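Local coordinates for putative fimbrium anchoring subunit Fim4B (Bacteroides ovatus, PDB 5CAG), which probably anchors a fimbrium to the outer membrane of the cell, as a member of the FimB/Mfa2 family in the bacteroidetes fimbrillin superfamily, at residues A[139-149]-A[200-211]. Numbering follows the deposited sequence.
With SO4 (sulfate ion), chain D.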
# COMPACT_ATOMS: atom_id res chain seq x y z
N LYS A 139 -14.05 11.57 -0.28
CA LYS A 139 -14.03 10.23 0.33
C LYS A 139 -12.71 9.63 -0.09
O LYS A 139 -12.28 9.87 -1.22
CB LYS A 139 -15.23 9.40 -0.15
CG LYS A 139 -15.33 8.04 0.50
CD LYS A 139 -16.69 7.38 0.35
CE LYS A 139 -17.60 7.57 1.55
NZ LYS A 139 -18.97 7.03 1.30
N LEU A 140 -12.02 8.93 0.81
CA LEU A 140 -10.73 8.41 0.38
C LEU A 140 -10.86 6.95 0.03
O LEU A 140 -11.87 6.34 0.36
CB LEU A 140 -9.69 8.65 1.45
CG LEU A 140 -8.76 9.81 1.20
CD1 LEU A 140 -9.52 11.12 1.06
CD2 LEU A 140 -7.77 9.94 2.31
N GLU A 141 -9.89 6.41 -0.70
CA GLU A 141 -9.99 5.01 -1.11
C GLU A 141 -8.92 4.14 -0.43
O GLU A 141 -7.75 4.54 -0.40
CB GLU A 141 -9.89 4.92 -2.64
CG GLU A 141 -9.52 3.54 -3.18
CD GLU A 141 -9.25 3.45 -4.66
OE1 GLU A 141 -8.91 4.48 -5.30
OE2 GLU A 141 -9.31 2.31 -5.17
N SER A 142 -9.31 2.94 0.08
CA SER A 142 -8.33 2.05 0.67
C SER A 142 -7.55 1.41 -0.45
O SER A 142 -8.13 0.68 -1.25
CB SER A 142 -8.96 1.00 1.57
OG SER A 142 -7.89 0.33 2.21
N VAL A 143 -6.26 1.76 -0.58
CA VAL A 143 -5.42 1.25 -1.66
C VAL A 143 -4.55 0.05 -1.21
O VAL A 143 -3.66 -0.37 -1.94
CB VAL A 143 -4.55 2.37 -2.24
CG1 VAL A 143 -5.43 3.41 -2.93
CG2 VAL A 143 -3.70 3.02 -1.16
N VAL A 144 -4.84 -0.53 -0.03
CA VAL A 144 -4.11 -1.69 0.46
C VAL A 144 -5.06 -2.88 0.55
O VAL A 144 -6.05 -2.80 1.28
CB VAL A 144 -3.44 -1.44 1.82
CG1 VAL A 144 -2.79 -2.71 2.33
CG2 VAL A 144 -2.43 -0.31 1.74
N LYS A 145 -4.77 -3.97 -0.20
CA LYS A 145 -5.55 -5.21 -0.22
C LYS A 145 -5.01 -6.17 0.87
O LYS A 145 -3.80 -6.30 0.99
CB LYS A 145 -5.51 -5.91 -1.62
CG LYS A 145 -6.31 -5.25 -2.77
CD LYS A 145 -6.55 -6.21 -3.99
CE LYS A 145 -7.51 -5.73 -5.10
NZ LYS A 145 -6.84 -5.25 -6.38
N LYS A 146 -5.90 -6.80 1.66
CA LYS A 146 -5.51 -7.81 2.66
C LYS A 146 -5.64 -9.21 2.03
O LYS A 146 -6.60 -9.48 1.30
CB LYS A 146 -6.38 -7.77 3.92
CG LYS A 146 -6.43 -6.48 4.71
CD LYS A 146 -7.60 -6.57 5.70
CE LYS A 146 -7.86 -5.32 6.50
NZ LYS A 146 -9.25 -5.29 7.05
N TYR A 147 -4.71 -10.10 2.37
CA TYR A 147 -4.70 -11.49 1.92
C TYR A 147 -4.45 -12.43 3.10
O TYR A 147 -3.81 -12.03 4.09
CB TYR A 147 -3.63 -11.73 0.86
CG TYR A 147 -3.68 -10.84 -0.36
CD1 TYR A 147 -3.06 -9.59 -0.36
CD2 TYR A 147 -4.20 -11.31 -1.56
CE1 TYR A 147 -3.04 -8.79 -1.50
CE2 TYR A 147 -4.18 -10.52 -2.71
CZ TYR A 147 -3.60 -9.26 -2.67
OH TYR A 147 -3.59 -8.46 -3.80
N SER A 148 -4.94 -13.66 3.00
CA SER A 148 -4.75 -14.71 3.98
C SER A 148 -4.76 -16.04 3.25
O SER A 148 -5.39 -16.15 2.20
CB SER A 148 -5.82 -14.67 5.07
OG SER A 148 -7.11 -15.06 4.62
N PHE A 149 -4.09 -17.06 3.79
CA PHE A 149 -4.11 -18.40 3.22
C PHE A 149 -3.77 -19.43 4.28
O PHE A 149 -3.28 -19.09 5.37
CB PHE A 149 -3.15 -18.53 2.02
CG PHE A 149 -1.69 -18.55 2.40
CD1 PHE A 149 -1.05 -19.75 2.71
CD2 PHE A 149 -0.96 -17.38 2.47
CE1 PHE A 149 0.28 -19.76 3.10
CE2 PHE A 149 0.39 -17.40 2.83
CZ PHE A 149 1.00 -18.59 3.15
N ALA A 200 -1.12 -17.90 7.29
CA ALA A 200 -0.44 -16.62 7.22
C ALA A 200 -1.37 -15.53 6.68
O ALA A 200 -2.38 -15.81 6.03
CB ALA A 200 0.81 -16.72 6.37
N PHE A 201 -1.04 -14.27 7.03
CA PHE A 201 -1.77 -13.07 6.66
C PHE A 201 -0.80 -12.05 6.14
O PHE A 201 0.28 -11.89 6.74
CB PHE A 201 -2.51 -12.50 7.88
CG PHE A 201 -3.61 -13.38 8.42
CD1 PHE A 201 -3.32 -14.48 9.22
CD2 PHE A 201 -4.95 -13.09 8.16
CE1 PHE A 201 -4.34 -15.32 9.69
CE2 PHE A 201 -5.97 -13.93 8.64
CZ PHE A 201 -5.66 -15.03 9.41
N PHE A 202 -1.13 -11.37 5.04
CA PHE A 202 -0.26 -10.35 4.49
C PHE A 202 -1.07 -9.33 3.71
O PHE A 202 -2.28 -9.49 3.55
CB PHE A 202 0.86 -10.97 3.63
CG PHE A 202 0.40 -11.65 2.37
CD1 PHE A 202 0.02 -12.99 2.39
CD2 PHE A 202 0.37 -10.97 1.17
CE1 PHE A 202 -0.41 -13.62 1.22
CE2 PHE A 202 -0.07 -11.60 0.01
CZ PHE A 202 -0.45 -12.93 0.04
N THR A 203 -0.42 -8.24 3.27
CA THR A 203 -1.06 -7.16 2.53
C THR A 203 -0.17 -6.69 1.40
O THR A 203 1.04 -6.87 1.46
CB THR A 203 -1.36 -5.97 3.43
OG1 THR A 203 -0.13 -5.49 3.96
CG2 THR A 203 -2.33 -6.27 4.53
N ALA A 204 -0.77 -6.03 0.40
CA ALA A 204 -0.08 -5.43 -0.73
C ALA A 204 -0.92 -4.29 -1.27
O ALA A 204 -2.12 -4.22 -1.01
CB ALA A 204 0.16 -6.48 -1.80
N PHE A 205 -0.30 -3.36 -2.01
CA PHE A 205 -1.04 -2.27 -2.62
C PHE A 205 -1.86 -2.79 -3.78
O PHE A 205 -1.50 -3.81 -4.39
CB PHE A 205 -0.09 -1.15 -3.10
CG PHE A 205 0.54 -0.37 -1.97
CD1 PHE A 205 -0.23 0.44 -1.13
CD2 PHE A 205 1.90 -0.46 -1.71
CE1 PHE A 205 0.35 1.14 -0.06
CE2 PHE A 205 2.48 0.24 -0.65
CZ PHE A 205 1.70 1.04 0.16
N LYS A 206 -2.99 -2.10 -4.07
CA LYS A 206 -3.86 -2.38 -5.23
C LYS A 206 -3.02 -2.20 -6.50
O LYS A 206 -2.15 -1.31 -6.53
CB LYS A 206 -5.06 -1.42 -5.26
CG LYS A 206 -6.26 -1.84 -4.44
CD LYS A 206 -7.44 -0.89 -4.69
CE LYS A 206 -8.64 -1.29 -3.87
NZ LYS A 206 -9.62 -0.19 -3.72
N GLN A 207 -3.25 -3.01 -7.54
CA GLN A 207 -2.49 -2.85 -8.78
C GLN A 207 -2.85 -1.51 -9.42
O GLN A 207 -1.98 -0.80 -9.95
CB GLN A 207 -2.76 -4.01 -9.75
CG GLN A 207 -1.60 -4.34 -10.66
CD GLN A 207 -2.02 -5.36 -11.67
OE1 GLN A 207 -2.50 -5.02 -12.76
NE2 GLN A 207 -1.91 -6.64 -11.32
N VAL A 208 -4.16 -1.17 -9.34
CA VAL A 208 -4.74 0.07 -9.84
C VAL A 208 -5.88 0.53 -8.96
O VAL A 208 -6.72 -0.29 -8.55
CB VAL A 208 -5.26 -0.02 -11.31
CG1 VAL A 208 -5.42 1.38 -11.91
CG2 VAL A 208 -4.34 -0.85 -12.20
N LYS A 209 -5.93 1.87 -8.75
CA LYS A 209 -6.98 2.71 -8.18
C LYS A 209 -8.34 2.18 -8.72
O LYS A 209 -8.48 1.88 -9.92
CB LYS A 209 -6.69 4.18 -8.63
CG LYS A 209 -7.85 5.19 -8.72
CD LYS A 209 -7.36 6.62 -9.16
CE LYS A 209 -8.19 7.81 -8.67
NZ LYS A 209 -8.07 8.12 -7.18
N GLU A 210 -9.30 1.99 -7.82
CA GLU A 210 -10.62 1.49 -8.18
C GLU A 210 -11.63 2.64 -8.16
O GLU A 210 -12.73 2.46 -8.71
CB GLU A 210 -11.04 0.33 -7.25
CG GLU A 210 -10.30 -0.97 -7.56
CD GLU A 210 -10.58 -2.23 -6.76
OE1 GLU A 210 -11.32 -2.17 -5.74
OE2 GLU A 210 -10.02 -3.29 -7.12
N MSE A 211 -11.29 3.82 -7.56
CA MSE A 211 -12.26 4.92 -7.51
C MSE A 211 -12.61 5.43 -8.93
O MSE A 211 -11.74 5.53 -9.81
CB MSE A 211 -11.77 6.06 -6.62
CG MSE A 211 -12.81 7.17 -6.40
SE MSE A 211 -12.10 8.67 -5.35
CE MSE A 211 -12.15 7.83 -3.62
S SO4 D . -10.18 -1.36 8.17
O1 SO4 D . -9.01 -1.43 9.06
O2 SO4 D . -11.30 -0.75 8.87
O3 SO4 D . -9.83 -0.56 6.98
O4 SO4 D . -10.57 -2.70 7.76
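Glu141 reaches the loop 206-211 and holds it through both carboxylate oxygens, OE2 more firmly than OE1. Its CG stands anti to the backbone N (chi1 161°), and the chain runs on extended. CB meets the methyl CE of selenomethionine Met211 at 3.8 Å. CG and CD pass beside Lys206 NZ and Glu210 N. At the tip, OE2 takes two bonds: Glu210 N on its syn lone pair at 2.7 Å, and a salt bridge from Lys206 NZ on its anti lone pair at 2.9 Å. OE1 takes a weak bond from Met211 N. Lys206 NZ also bonds to Ser142 O at 3.0 Å and weakly to Glu210 OE1. Lys145 adds a long salt bridge to Glu210 OE2, completing a four-residue salt-bridge network.

Farther along, 144-149 and 200-205 pair antiparallel. Tyr147 CB sits over one face of the Phe202 ring, 3.7 Å from its centroid. The two rings are nearly parallel, at 9°, but slid apart. Phe149 CD2 meets Phe202 at its edge.

This strand pairing sets the long strand 134-154 beside strand 197-205. Phe189 of strand 187-193 stacks on the Phe202 ring. Met211 touches Leu120 of strand 118-127, which bonds Glu141 through the backbone of Val119.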